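Local coordinates for protein acyl-CoA dehydrogenase (Mycobacterium thermoresistibile, PDB 3PFD) that binds flavin adenine dinucleotide, here in its reduced form, and probably oxidises saturated acyl-CoA thioesters to 2,3-dehydroacyl-CoA in fatty acid metabolism, at residues E37-A42 with A91-S96; V103-T108 with D253-T258; S116-K121 with P233-I238; Y179-V184 with F197-D202; D79-C84 with M311-A316. All blocks are in the same frame, centred on the assembly; numbering follows the deposited sequence.

Interaction 1. Residues E37-A42 with A91-S96; sequences EIAPYA and ARVDCS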
# COMPACT_ATOMS: atom_id res chain seq x y z
N GLU C 37 29.75 -14.58 16.84
CA GLU C 37 29.46 -14.86 18.26
C GLU C 37 27.98 -14.83 18.65
O GLU C 37 27.61 -15.36 19.70
CB GLU C 37 30.22 -13.89 19.17
CG GLU C 37 31.74 -13.83 18.96
CD GLU C 37 32.49 -15.10 19.39
OE1 GLU C 37 31.92 -15.94 20.15
OE2 GLU C 37 33.66 -15.26 18.96
N ILE C 38 27.13 -14.23 17.82
CA ILE C 38 25.72 -14.08 18.18
C ILE C 38 24.78 -14.92 17.28
O ILE C 38 23.90 -15.61 17.79
CB ILE C 38 25.30 -12.58 18.13
CG1 ILE C 38 26.14 -11.75 19.12
CG2 ILE C 38 23.79 -12.41 18.40
CD1 ILE C 38 25.87 -10.23 19.00
N ALA C 39 24.96 -14.82 15.96
CA ALA C 39 24.14 -15.55 14.99
C ALA C 39 23.98 -17.07 15.23
O ALA C 39 22.88 -17.58 15.00
CB ALA C 39 24.61 -15.29 13.51
N PRO C 40 25.06 -17.79 15.65
CA PRO C 40 24.84 -19.25 15.82
C PRO C 40 23.81 -19.64 16.90
O PRO C 40 23.24 -20.73 16.82
CB PRO C 40 26.25 -19.78 16.18
CG PRO C 40 27.22 -18.77 15.55
CD PRO C 40 26.49 -17.43 15.74
N TYR C 41 23.54 -18.74 17.85
CA TYR C 41 22.61 -19.03 18.96
C TYR C 41 21.21 -18.45 18.80
O TYR C 41 20.29 -18.82 19.53
CB TYR C 41 23.24 -18.60 20.30
CG TYR C 41 24.66 -19.10 20.42
CD1 TYR C 41 24.91 -20.41 20.81
CD2 TYR C 41 25.74 -18.28 20.07
CE1 TYR C 41 26.22 -20.90 20.90
CE2 TYR C 41 27.06 -18.76 20.14
CZ TYR C 41 27.29 -20.07 20.57
OH TYR C 41 28.59 -20.55 20.65
N ALA C 42 21.04 -17.56 17.82
CA ALA C 42 19.77 -16.86 17.60
C ALA C 42 18.55 -17.76 17.45
O ALA C 42 17.51 -17.48 18.05
CB ALA C 42 19.91 -15.91 16.40
N ALA C 91 20.75 -6.59 15.52
CA ALA C 91 19.36 -6.97 15.21
C ALA C 91 19.23 -7.76 13.90
O ALA C 91 18.30 -8.59 13.72
CB ALA C 91 18.47 -5.73 15.16
N ARG C 92 20.16 -7.47 12.99
CA ARG C 92 20.31 -8.18 11.73
C ARG C 92 20.44 -9.69 11.94
O ARG C 92 20.04 -10.46 11.04
CB ARG C 92 21.57 -7.67 10.99
CG ARG C 92 21.74 -8.12 9.54
CD ARG C 92 22.87 -7.34 8.85
NE ARG C 92 23.27 -8.05 7.64
CZ ARG C 92 24.17 -9.04 7.60
NH1 ARG C 92 24.84 -9.41 8.70
NH2 ARG C 92 24.43 -9.65 6.44
N VAL C 93 21.02 -10.11 13.06
CA VAL C 93 21.16 -11.56 13.32
C VAL C 93 20.32 -12.08 14.50
O VAL C 93 19.96 -13.28 14.55
CB VAL C 93 22.64 -12.03 13.44
CG1 VAL C 93 23.47 -11.70 12.15
CG2 VAL C 93 23.32 -11.47 14.70
N ASP C 94 19.99 -11.19 15.44
CA ASP C 94 19.22 -11.62 16.59
C ASP C 94 18.62 -10.43 17.31
O ASP C 94 19.32 -9.66 17.96
CB ASP C 94 20.12 -12.41 17.53
CG ASP C 94 19.42 -12.89 18.76
OD1 ASP C 94 18.46 -12.23 19.22
OD2 ASP C 94 19.88 -13.92 19.29
N CYS C 95 17.31 -10.28 17.17
CA CYS C 95 16.65 -9.09 17.69
C CYS C 95 16.61 -9.12 19.21
O CYS C 95 16.84 -8.08 19.84
CB CYS C 95 15.26 -8.94 17.08
SG CYS C 95 14.41 -7.38 17.42
N SER C 96 16.39 -10.28 19.82
CA SER C 96 16.46 -10.33 21.30
C SER C 96 17.80 -9.81 21.82
O SER C 96 17.84 -9.05 22.78
CB SER C 96 16.15 -11.71 21.86
OG SER C 96 14.84 -12.13 21.49
O HOH W 1 22.10 -15.05 20.08
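V93 and D94 meet I38, A39 and A42 in the N-terminal helical domain of the acyl-CoA dehydrogenase fold, where the short link between helix 80-91 and helix 95-114 lies against helix 24-47. V93 is the first residue of the link to touch the helix, and it sets its isopropyl group against it. Its CB lies 3.8 Å from A39 CB, and its two methyls part from there: CG1 stays by A39, while CG2 reaches I38 CG2 at 3.8 Å, the two side chains crossing at about a right angle. The backbone of V93 joins in, its carbonyl O sitting 3.2 Å from A42 CB.

D94 follows as the N-cap of helix 95-114. Its CB rests on I38 CG2 and A42 CB, and CG, anti to the backbone N (chi1 180°), sets the carboxylate beside A42, 3.9 Å from A42 CB. The two carboxylate oxygens have different tasks. OD1 caps the new helix by accepting from the backbone N of A97, whereas OD2 faces helix 24-47 and comes within 3.4 Å of A42 CA.

Helix 24-47 is kinked here, where the N atoms of P40 and Y41 have no bond to the turn before, although Y41 N still reaches I38 O. One water bridges the segments, donating to I38 O at 3.0 Å and to D94 OD2 at 2.6 Å.

Interaction 2. Residues V103-T108 with D253-T258; sequences VNKLGT and DHTRPT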
# COMPACT_ATOMS: atom_id res chain seq x y z
N VAL C 103 18.24 -1.55 25.15
CA VAL C 103 17.67 -1.30 26.49
C VAL C 103 18.68 -0.78 27.50
O VAL C 103 18.31 -0.01 28.41
CB VAL C 103 16.73 -2.45 26.98
CG1 VAL C 103 16.16 -2.17 28.39
CG2 VAL C 103 15.59 -2.60 25.98
N ASN C 104 19.96 -1.15 27.33
CA ASN C 104 20.99 -0.48 28.10
C ASN C 104 20.88 1.05 27.93
O ASN C 104 21.02 1.80 28.89
CB ASN C 104 22.40 -1.01 27.79
CG ASN C 104 22.71 -2.33 28.53
OD1 ASN C 104 21.96 -2.75 29.42
ND2 ASN C 104 23.79 -2.99 28.14
N LYS C 105 20.58 1.49 26.70
CA LYS C 105 20.39 2.89 26.42
C LYS C 105 19.06 3.40 26.99
O LYS C 105 19.04 4.39 27.69
CB LYS C 105 20.53 3.19 24.91
CG LYS C 105 20.97 4.63 24.68
CD LYS C 105 20.61 5.23 23.35
CE LYS C 105 20.85 6.74 23.46
NZ LYS C 105 21.00 7.39 22.16
N LEU C 106 17.95 2.72 26.69
CA LEU C 106 16.63 3.07 27.25
C LEU C 106 16.66 3.25 28.78
O LEU C 106 16.12 4.25 29.28
CB LEU C 106 15.57 2.02 26.86
CG LEU C 106 14.09 2.39 27.09
CD1 LEU C 106 13.71 3.65 26.29
CD2 LEU C 106 13.14 1.23 26.74
N GLY C 107 17.27 2.31 29.50
CA GLY C 107 17.30 2.31 30.99
C GLY C 107 18.29 3.28 31.63
O GLY C 107 18.39 3.36 32.87
N THR C 108 19.06 3.99 30.80
CA THR C 108 20.05 4.95 31.34
C THR C 108 19.91 6.37 30.83
O THR C 108 20.50 7.28 31.40
CB THR C 108 21.52 4.50 31.18
OG1 THR C 108 21.81 4.22 29.80
CG2 THR C 108 21.82 3.33 32.06
N ASP C 253 12.69 10.71 22.81
CA ASP C 253 13.30 11.53 21.75
C ASP C 253 14.68 11.03 21.38
O ASP C 253 15.06 10.99 20.18
CB ASP C 253 13.46 12.99 22.21
CG ASP C 253 12.20 13.82 22.04
OD1 ASP C 253 11.29 13.39 21.29
OD2 ASP C 253 12.14 14.92 22.66
N HIS C 254 15.45 10.65 22.40
CA HIS C 254 16.80 10.16 22.21
C HIS C 254 16.91 8.65 22.04
O HIS C 254 18.04 8.13 21.96
CB HIS C 254 17.69 10.63 23.36
CG HIS C 254 17.84 12.12 23.43
ND1 HIS C 254 18.91 12.78 22.85
CD2 HIS C 254 17.05 13.07 23.96
CE1 HIS C 254 18.78 14.08 23.06
NE2 HIS C 254 17.66 14.28 23.72
N THR C 255 15.79 7.92 22.04
CA THR C 255 15.89 6.45 21.92
C THR C 255 15.04 5.87 20.79
O THR C 255 15.37 4.81 20.25
CB THR C 255 15.58 5.70 23.25
OG1 THR C 255 14.22 5.91 23.61
CG2 THR C 255 16.52 6.16 24.40
N ARG C 256 13.97 6.57 20.42
CA ARG C 256 13.14 6.12 19.30
C ARG C 256 13.92 5.72 18.04
O ARG C 256 13.61 4.71 17.43
CB ARG C 256 12.05 7.13 18.98
CG ARG C 256 10.79 6.83 19.75
CD ARG C 256 9.81 7.99 19.76
NE ARG C 256 8.64 7.61 20.56
CZ ARG C 256 7.87 8.47 21.22
NH1 ARG C 256 8.15 9.79 21.19
NH2 ARG C 256 6.84 8.01 21.93
N PRO C 257 14.95 6.51 17.67
CA PRO C 257 15.72 6.13 16.47
C PRO C 257 16.43 4.78 16.60
O PRO C 257 16.67 4.12 15.58
CB PRO C 257 16.74 7.27 16.30
CG PRO C 257 16.11 8.46 17.03
CD PRO C 257 15.38 7.82 18.21
N THR C 258 16.77 4.38 17.83
CA THR C 258 17.47 3.10 18.05
C THR C 258 16.55 1.91 17.76
O THR C 258 16.98 0.89 17.26
CB THR C 258 18.12 2.99 19.46
OG1 THR C 258 17.11 2.84 20.45
CG2 THR C 258 18.99 4.23 19.77
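K105 reaches from helix 95-114 to the carbonyl of H254, tying the N-terminal helical domain to the turn that opens helix 256-280 of the C-terminal helical domain in the acyl-CoA dehydrogenase fold. The polar part of the contact is this single bond. With CG anti to the backbone N (chi1 -154°) and the chain extended beyond it, the lysine spans the gap and NZ donates to H254 O at 3.1 Å. The ammonium approaches nearly along the C=O axis, at a C=O...N angle of 167°, and NZ of this buried lysine is held by a backbone carbonyl.

Packing contacts flank the bond. The methylene CD of K105 passes T258 CG2 at 4.1 Å. One residue on, L106 directs CD1 to the T255 side chain, which it crosses at about a right angle, coming 3.5 Å from OG1 and somewhat farther from CB. That hydroxyl has its polar partner elsewhere, in the carboxylate of E377, which also touches L106. The leucine side chain lies about 5 Å from the reduced flavin, so this junction is close to the cofactor.

Within the turn, T255 stands at the N-cap position of helix 256-280 but makes no capping bond through its side chain. Its carbonyl accepts twice from T258: from the backbone N at 2.8 Å and from OG1 at 2.6 Å, the hydroxyl lying in the carbonyl plane on a lone pair.

Interaction 3. Residues S116-K121 with P233-I238; sequences SEELKK and PGDRII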
# COMPACT_ATOMS: atom_id res chain seq x y z
N SER C 116 21.86 13.71 38.62
CA SER C 116 22.96 14.41 39.26
C SER C 116 24.24 13.62 39.08
O SER C 116 24.20 12.40 38.90
CB SER C 116 22.70 14.56 40.76
OG SER C 116 22.69 13.29 41.38
N GLU C 117 25.38 14.30 39.15
CA GLU C 117 26.68 13.65 39.12
C GLU C 117 26.74 12.55 40.17
O GLU C 117 27.17 11.42 39.88
CB GLU C 117 27.80 14.66 39.36
CG GLU C 117 27.60 15.96 38.61
CD GLU C 117 27.56 15.77 37.10
OE1 GLU C 117 28.42 15.01 36.58
OE2 GLU C 117 26.68 16.37 36.43
N GLU C 118 26.27 12.88 41.36
CA GLU C 118 26.26 11.94 42.49
C GLU C 118 25.55 10.60 42.18
O GLU C 118 25.99 9.54 42.62
CB GLU C 118 25.62 12.64 43.69
CG GLU C 118 25.91 12.00 45.03
CD GLU C 118 24.82 11.03 45.49
OE1 GLU C 118 23.95 10.63 44.68
OE2 GLU C 118 24.85 10.67 46.69
N LEU C 119 24.46 10.65 41.43
CA LEU C 119 23.71 9.44 41.12
C LEU C 119 24.31 8.75 39.90
O LEU C 119 24.45 7.54 39.88
CB LEU C 119 22.21 9.72 40.96
CG LEU C 119 21.22 8.58 40.64
CD1 LEU C 119 21.27 7.42 41.63
CD2 LEU C 119 19.83 9.14 40.59
N LYS C 120 24.69 9.55 38.91
CA LYS C 120 25.30 9.03 37.70
C LYS C 120 26.53 8.17 37.98
O LYS C 120 26.68 7.08 37.42
CB LYS C 120 25.64 10.16 36.73
CG LYS C 120 24.43 10.71 35.99
CD LYS C 120 24.84 11.63 34.86
CE LYS C 120 25.16 13.02 35.37
NZ LYS C 120 25.83 13.82 34.33
N LYS C 121 27.39 8.66 38.88
CA LYS C 121 28.60 7.96 39.25
C LYS C 121 28.32 6.57 39.86
O LYS C 121 29.09 5.65 39.66
CB LYS C 121 29.48 8.84 40.17
N PRO C 233 17.30 5.07 49.01
CA PRO C 233 17.85 6.35 49.44
C PRO C 233 17.30 7.54 48.63
O PRO C 233 16.91 7.38 47.47
CB PRO C 233 19.37 6.21 49.25
CG PRO C 233 19.60 4.84 48.70
CD PRO C 233 18.34 4.04 48.85
N GLY C 234 17.28 8.71 49.26
CA GLY C 234 16.72 9.90 48.66
C GLY C 234 17.46 10.34 47.43
O GLY C 234 16.86 10.90 46.53
N ASP C 235 18.76 10.06 47.37
CA ASP C 235 19.57 10.40 46.19
C ASP C 235 19.23 9.59 44.91
O ASP C 235 19.82 9.83 43.85
CB ASP C 235 21.08 10.33 46.49
CG ASP C 235 21.59 8.89 46.68
OD1 ASP C 235 20.77 7.97 46.92
OD2 ASP C 235 22.82 8.70 46.61
N ARG C 236 18.28 8.66 45.01
CA ARG C 236 17.90 7.81 43.88
C ARG C 236 17.02 8.51 42.86
O ARG C 236 16.87 8.02 41.74
CB ARG C 236 17.20 6.51 44.32
CG ARG C 236 18.05 5.56 45.16
CD ARG C 236 19.21 4.96 44.38
NE ARG C 236 19.81 3.87 45.15
CZ ARG C 236 19.31 2.64 45.25
NH1 ARG C 236 18.18 2.31 44.63
NH2 ARG C 236 19.94 1.74 45.98
N ILE C 237 16.41 9.63 43.26
CA ILE C 237 15.54 10.39 42.36
C ILE C 237 16.37 11.02 41.25
O ILE C 237 17.48 11.49 41.49
CB ILE C 237 14.64 11.42 43.13
CG1 ILE C 237 13.55 12.00 42.22
CG2 ILE C 237 15.47 12.53 43.82
CD1 ILE C 237 12.38 12.61 42.97
N ILE C 238 15.83 10.99 40.03
CA ILE C 238 16.47 11.61 38.88
C ILE C 238 15.82 12.98 38.69
O ILE C 238 14.61 13.08 38.42
CB ILE C 238 16.28 10.74 37.61
CG1 ILE C 238 16.71 9.29 37.89
CG2 ILE C 238 17.04 11.36 36.43
CD1 ILE C 238 16.12 8.29 36.92
O HOH W 2 19.43 13.35 39.98
O HOH W 3 20.80 12.37 43.26
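L119 packs against the backbone of D235, R236 and I237, where the first turn of helix 117-129 meets the 3-10 turn leading into strand 237-238 of the middle-domain beta structure. Its CB already lies 3.8 Å from D235 O. CG, anti to the backbone N (chi1 -180°), keeps the branch beside the same carbonyl oxygen. From there CD1 stays near D235 O and reaches R236 CA, while CD2 enters among three carbonyl oxygens, with D235 O at 3.3 Å and those of R236 and I237 at 3.4 Å each, before meeting I238 CG1.

Waters connect the polar backbone around the leucine. One accepts from S116 N and donates to I237 O; a second joins S116 OG to D235 O. S116 is the N-cap of helix 117-129, its OG accepting from L119 N at 3.2 Å, so the residue that caps the helix is also linked to the turn.

Nearer the surface, E118 and D235 bring their carboxylates together with the planes 71° apart. D235 OD2 lies 2.8 Å from E118 OE2, and E118 OE1 is nearly as close. D235 OD2 also accepts a weak hydrogen bond from Q122 NE2. Two negative groups at this distance would repel each other, so the approach may favour a proton on one of the carboxylates or partial screening by solvent at this edge of the protein.

Interaction 4. Residues Y179-V184 with F197-D202; sequences YTVMAV and FMVHKD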
# COMPACT_ATOMS: atom_id res chain seq x y z
N TYR C 179 17.33 -0.20 37.36
CA TYR C 179 16.02 -0.00 36.76
C TYR C 179 15.65 1.45 36.95
O TYR C 179 15.65 1.95 38.07
CB TYR C 179 14.95 -0.86 37.45
CG TYR C 179 15.04 -2.37 37.23
CD1 TYR C 179 16.01 -3.14 37.88
CD2 TYR C 179 14.13 -3.04 36.40
CE1 TYR C 179 16.10 -4.53 37.69
CE2 TYR C 179 14.21 -4.44 36.21
CZ TYR C 179 15.18 -5.17 36.87
OH TYR C 179 15.27 -6.55 36.70
N THR C 180 15.31 2.12 35.84
CA THR C 180 14.73 3.46 35.90
C THR C 180 13.22 3.29 36.04
O THR C 180 12.54 2.88 35.10
CB THR C 180 15.10 4.26 34.63
OG1 THR C 180 16.53 4.34 34.53
CG2 THR C 180 14.50 5.66 34.62
N VAL C 181 12.70 3.60 37.23
CA VAL C 181 11.28 3.42 37.52
C VAL C 181 10.56 4.76 37.65
O VAL C 181 11.05 5.67 38.35
CB VAL C 181 11.07 2.59 38.82
CG1 VAL C 181 9.59 2.30 39.03
CG2 VAL C 181 11.87 1.28 38.79
N MET C 182 9.43 4.92 36.97
CA MET C 182 8.59 6.10 37.22
C MET C 182 7.46 5.75 38.14
O MET C 182 6.85 4.68 38.02
CB MET C 182 8.00 6.76 35.97
CG MET C 182 8.67 6.55 34.67
SD MET C 182 10.36 7.12 34.54
CE MET C 182 11.14 5.56 34.22
N ALA C 183 7.16 6.67 39.06
CA ALA C 183 6.09 6.49 40.01
C ALA C 183 5.51 7.86 40.37
O ALA C 183 6.18 8.88 40.21
CB ALA C 183 6.59 5.76 41.24
N VAL C 184 4.26 7.86 40.80
CA VAL C 184 3.55 9.06 41.21
C VAL C 184 4.08 9.56 42.55
O VAL C 184 4.15 8.80 43.53
CB VAL C 184 2.05 8.77 41.31
CG1 VAL C 184 1.26 10.02 41.69
CG2 VAL C 184 1.55 8.20 39.97
N PHE C 197 13.11 7.35 39.41
CA PHE C 197 14.07 6.84 40.39
C PHE C 197 14.92 5.70 39.85
O PHE C 197 14.47 4.88 39.03
CB PHE C 197 13.35 6.32 41.63
CG PHE C 197 12.35 7.28 42.22
CD1 PHE C 197 12.72 8.14 43.26
CD2 PHE C 197 11.03 7.31 41.74
CE1 PHE C 197 11.78 9.03 43.82
CE2 PHE C 197 10.09 8.21 42.28
CZ PHE C 197 10.46 9.06 43.31
N MET C 198 16.16 5.63 40.33
CA MET C 198 17.02 4.48 40.04
C MET C 198 16.85 3.45 41.14
O MET C 198 17.12 3.73 42.32
CB MET C 198 18.50 4.87 39.93
CG MET C 198 18.83 5.79 38.77
SD MET C 198 18.23 5.28 37.14
CE MET C 198 18.98 3.64 36.93
N VAL C 199 16.39 2.27 40.74
CA VAL C 199 16.17 1.16 41.65
C VAL C 199 17.16 0.04 41.30
O VAL C 199 17.39 -0.26 40.12
CB VAL C 199 14.69 0.64 41.58
CG1 VAL C 199 14.51 -0.62 42.45
CG2 VAL C 199 13.67 1.74 41.99
N HIS C 200 17.71 -0.58 42.35
CA HIS C 200 18.70 -1.64 42.23
C HIS C 200 18.06 -2.99 42.53
O HIS C 200 17.16 -3.08 43.36
CB HIS C 200 19.87 -1.35 43.17
CG HIS C 200 21.05 -2.26 42.98
ND1 HIS C 200 21.13 -3.52 43.53
CD2 HIS C 200 22.22 -2.07 42.31
CE1 HIS C 200 22.28 -4.07 43.21
NE2 HIS C 200 22.97 -3.22 42.47
N LYS C 201 18.52 -4.03 41.82
CA LYS C 201 18.01 -5.42 41.97
C LYS C 201 17.96 -5.94 43.42
O LYS C 201 17.12 -6.80 43.74
CB LYS C 201 18.84 -6.39 41.11
CG LYS C 201 20.34 -6.32 41.38
CD LYS C 201 21.14 -7.35 40.59
CE LYS C 201 21.62 -8.46 41.49
NZ LYS C 201 22.83 -9.15 40.92
N ASP C 202 18.84 -5.42 44.28
CA ASP C 202 18.95 -5.86 45.68
C ASP C 202 18.22 -4.95 46.67
O ASP C 202 18.23 -5.21 47.86
CB ASP C 202 20.43 -5.99 46.09
CG ASP C 202 21.18 -7.02 45.26
OD1 ASP C 202 20.57 -8.00 44.79
OD2 ASP C 202 22.40 -6.87 45.08
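Y179 and V199 form one hydrogen-bonded pair, and V181 and F197 the next, of the antiparallel beta hairpin made by strands 178-184 and 194-200 in the middle domain. Each pair has two N-H...O bonds. V199 N points almost straight at Y179 O (2.8 Å, 175°), whereas the return bond from Y179 N to V199 O is equally short but more bent, at 141°. Around V181 the bonds are V181 N to F197 O and F197 N to V181 O. Between them lies the non-hydrogen-bonded pair T180 and M198, where T180 CA approaches F197 O at 3.4 Å in a CA-H...O contact.

Side chains alternate between the two faces. On the face of Y179, V181, F197 and V199, the valines meet through their CG2 methyls at 3.7 Å, while the tyrosine ring has V199 O at its edge and its hydroxyl is hydrogen-bonded to G174 N. Farther out, L225, F227 and I232 of strand 222-233 pack on this face; the Y179 ring meets F206 and the F197 ring meets W161, both edge-to-face.

On the other face the M198 chain folds back: chi2 (-51°) sets SD 3.3 Å from T180 OG1, and a second bend at chi3 keeps CE by the same oxygen. That hydroxyl is hydrogen-bonded to G107 O of helix 95-114. Apolar packing thus dominates the face of the two valines, while the buried hydroxyls of T180 and Y179 are each satisfied by a backbone group beyond the hairpin.

Interaction 5. Residues D79-C84 with M311-A316; sequences DSVATC and MVYSAA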
# COMPACT_ATOMS: atom_id res chain seq x y z
N ASP C 79 29.21 8.38 19.57
CA ASP C 79 28.15 9.25 19.07
C ASP C 79 26.90 8.38 18.78
O ASP C 79 26.99 7.15 18.68
CB ASP C 79 28.63 9.98 17.81
CG ASP C 79 28.81 9.04 16.63
OD1 ASP C 79 27.80 8.53 16.11
OD2 ASP C 79 29.96 8.78 16.22
N SER C 80 25.75 9.03 18.65
CA SER C 80 24.46 8.32 18.62
C SER C 80 24.21 7.54 17.34
O SER C 80 23.41 6.60 17.34
CB SER C 80 23.32 9.30 18.86
OG SER C 80 23.30 10.27 17.83
N VAL C 81 24.87 7.94 16.25
CA VAL C 81 24.81 7.17 15.01
C VAL C 81 25.59 5.84 15.20
O VAL C 81 25.12 4.77 14.76
CB VAL C 81 25.38 7.96 13.77
CG1 VAL C 81 25.40 7.11 12.53
CG2 VAL C 81 24.59 9.26 13.51
N ALA C 82 26.76 5.91 15.84
CA ALA C 82 27.54 4.71 16.13
C ALA C 82 26.70 3.72 16.97
O ALA C 82 26.61 2.53 16.66
CB ALA C 82 28.86 5.07 16.84
N THR C 83 26.06 4.24 18.01
CA THR C 83 25.15 3.46 18.82
C THR C 83 24.04 2.81 17.97
O THR C 83 23.79 1.61 18.15
CB THR C 83 24.57 4.28 19.96
OG1 THR C 83 25.65 4.67 20.83
CG2 THR C 83 23.58 3.47 20.77
N CYS C 84 23.42 3.55 17.03
CA CYS C 84 22.43 2.96 16.11
C CYS C 84 23.02 1.83 15.27
O CYS C 84 22.38 0.79 15.05
CB CYS C 84 21.78 4.01 15.18
SG CYS C 84 20.61 5.13 15.94
N MET C 311 17.06 7.87 7.39
CA MET C 311 16.23 8.66 8.28
C MET C 311 16.49 8.34 9.77
O MET C 311 16.47 9.23 10.61
CB MET C 311 14.75 8.54 7.92
CG MET C 311 13.91 9.53 8.73
SD MET C 311 12.40 10.05 7.94
CE MET C 311 11.37 8.61 8.11
N VAL C 312 16.74 7.07 10.08
CA VAL C 312 17.27 6.72 11.41
C VAL C 312 18.59 7.47 11.77
O VAL C 312 18.70 8.10 12.84
CB VAL C 312 17.43 5.17 11.58
CG1 VAL C 312 18.28 4.83 12.83
CG2 VAL C 312 16.05 4.51 11.63
N TYR C 313 19.58 7.43 10.87
CA TYR C 313 20.86 8.08 11.20
C TYR C 313 20.70 9.61 11.36
O TYR C 313 21.31 10.22 12.22
CB TYR C 313 21.98 7.74 10.21
CG TYR C 313 22.31 6.27 10.08
CD1 TYR C 313 21.91 5.34 11.07
CD2 TYR C 313 23.07 5.80 9.00
CE1 TYR C 313 22.21 3.98 10.94
CE2 TYR C 313 23.38 4.45 8.88
CZ TYR C 313 22.95 3.55 9.84
OH TYR C 313 23.25 2.20 9.71
N SER C 314 19.87 10.20 10.50
CA SER C 314 19.56 11.61 10.56
C SER C 314 18.89 12.02 11.89
O SER C 314 19.32 12.97 12.56
CB SER C 314 18.66 11.95 9.37
OG SER C 314 18.62 13.34 9.21
N ALA C 315 17.87 11.28 12.28
CA ALA C 315 17.20 11.51 13.54
C ALA C 315 18.18 11.39 14.72
O ALA C 315 18.13 12.20 15.65
CB ALA C 315 16.05 10.52 13.69
N ALA C 316 19.04 10.38 14.68
CA ALA C 316 20.08 10.18 15.71
C ALA C 316 21.07 11.34 15.75
O ALA C 316 21.32 11.88 16.83
CB ALA C 316 20.82 8.86 15.50
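Two helices of the acyl-CoA dehydrogenase fold running in roughly opposite directions (144°) meet here, helix 80-91 of the N-terminal domain and helix 292-321 of the C-terminal domain, their local axes 8.9 Å apart. S80, V81 and C84 face V312, Y313 and A316 across the interface.

The polar link is at the start of helix 80-91. S80 OG, set between the backbone N and the carbonyl carbon (chi1 61°), is turned to A316 O and donates to it at 2.7 Å, standing well above the carbonyl plane, with a C=O...O angle of only 102°. D79, the N-cap just before it, accepts from A82 N through OD1 at 2.8 Å.

The remaining contacts are apolar. V81 lays CG1 over one face of the Y313 ring, 4.0 Å from CG, the two side chains crossing at about a right angle; its other methyl, CG2, rests against Y313 O at 3.7 Å. One turn on, C84 SG touches both A316 CB at 3.8 Å and V312 CG1 at 3.9 Å. A316 CB is thus met by both S80 OG and C84 SG.

The Y313 hydroxyl bonds onward to E88, on the same helix as V81, and to R27. Helix 256-280 packs alongside through A261, which touches both C84 and V312, while helix 326-352 meets M311 and A315, and the second subunit reaches M311 and S314.

Overall arrangement
Interactions 1, 2 and 5 lie in the helical part of the chain, and 3 and 4 in or beside the beta domain. Helix 95-114 serves both interaction 1 and interaction 2, whose centres are 20 Å apart. Interactions 2 and 5 each join the N-terminal to the C-terminal helices and touch through P257, which packs on V312 and A315, their centres 11 Å apart. Interactions 3 and 4 share one sheet, with R236 O bonded to M198 N. Interactions 2 and 4 also touch, centres 16 Å apart, and both lie near the flavin. Along the chain, the segments of 1 and 5 alternate; 2 falls between the segments of 5, 3 between those of 2, and 4 between those of 3.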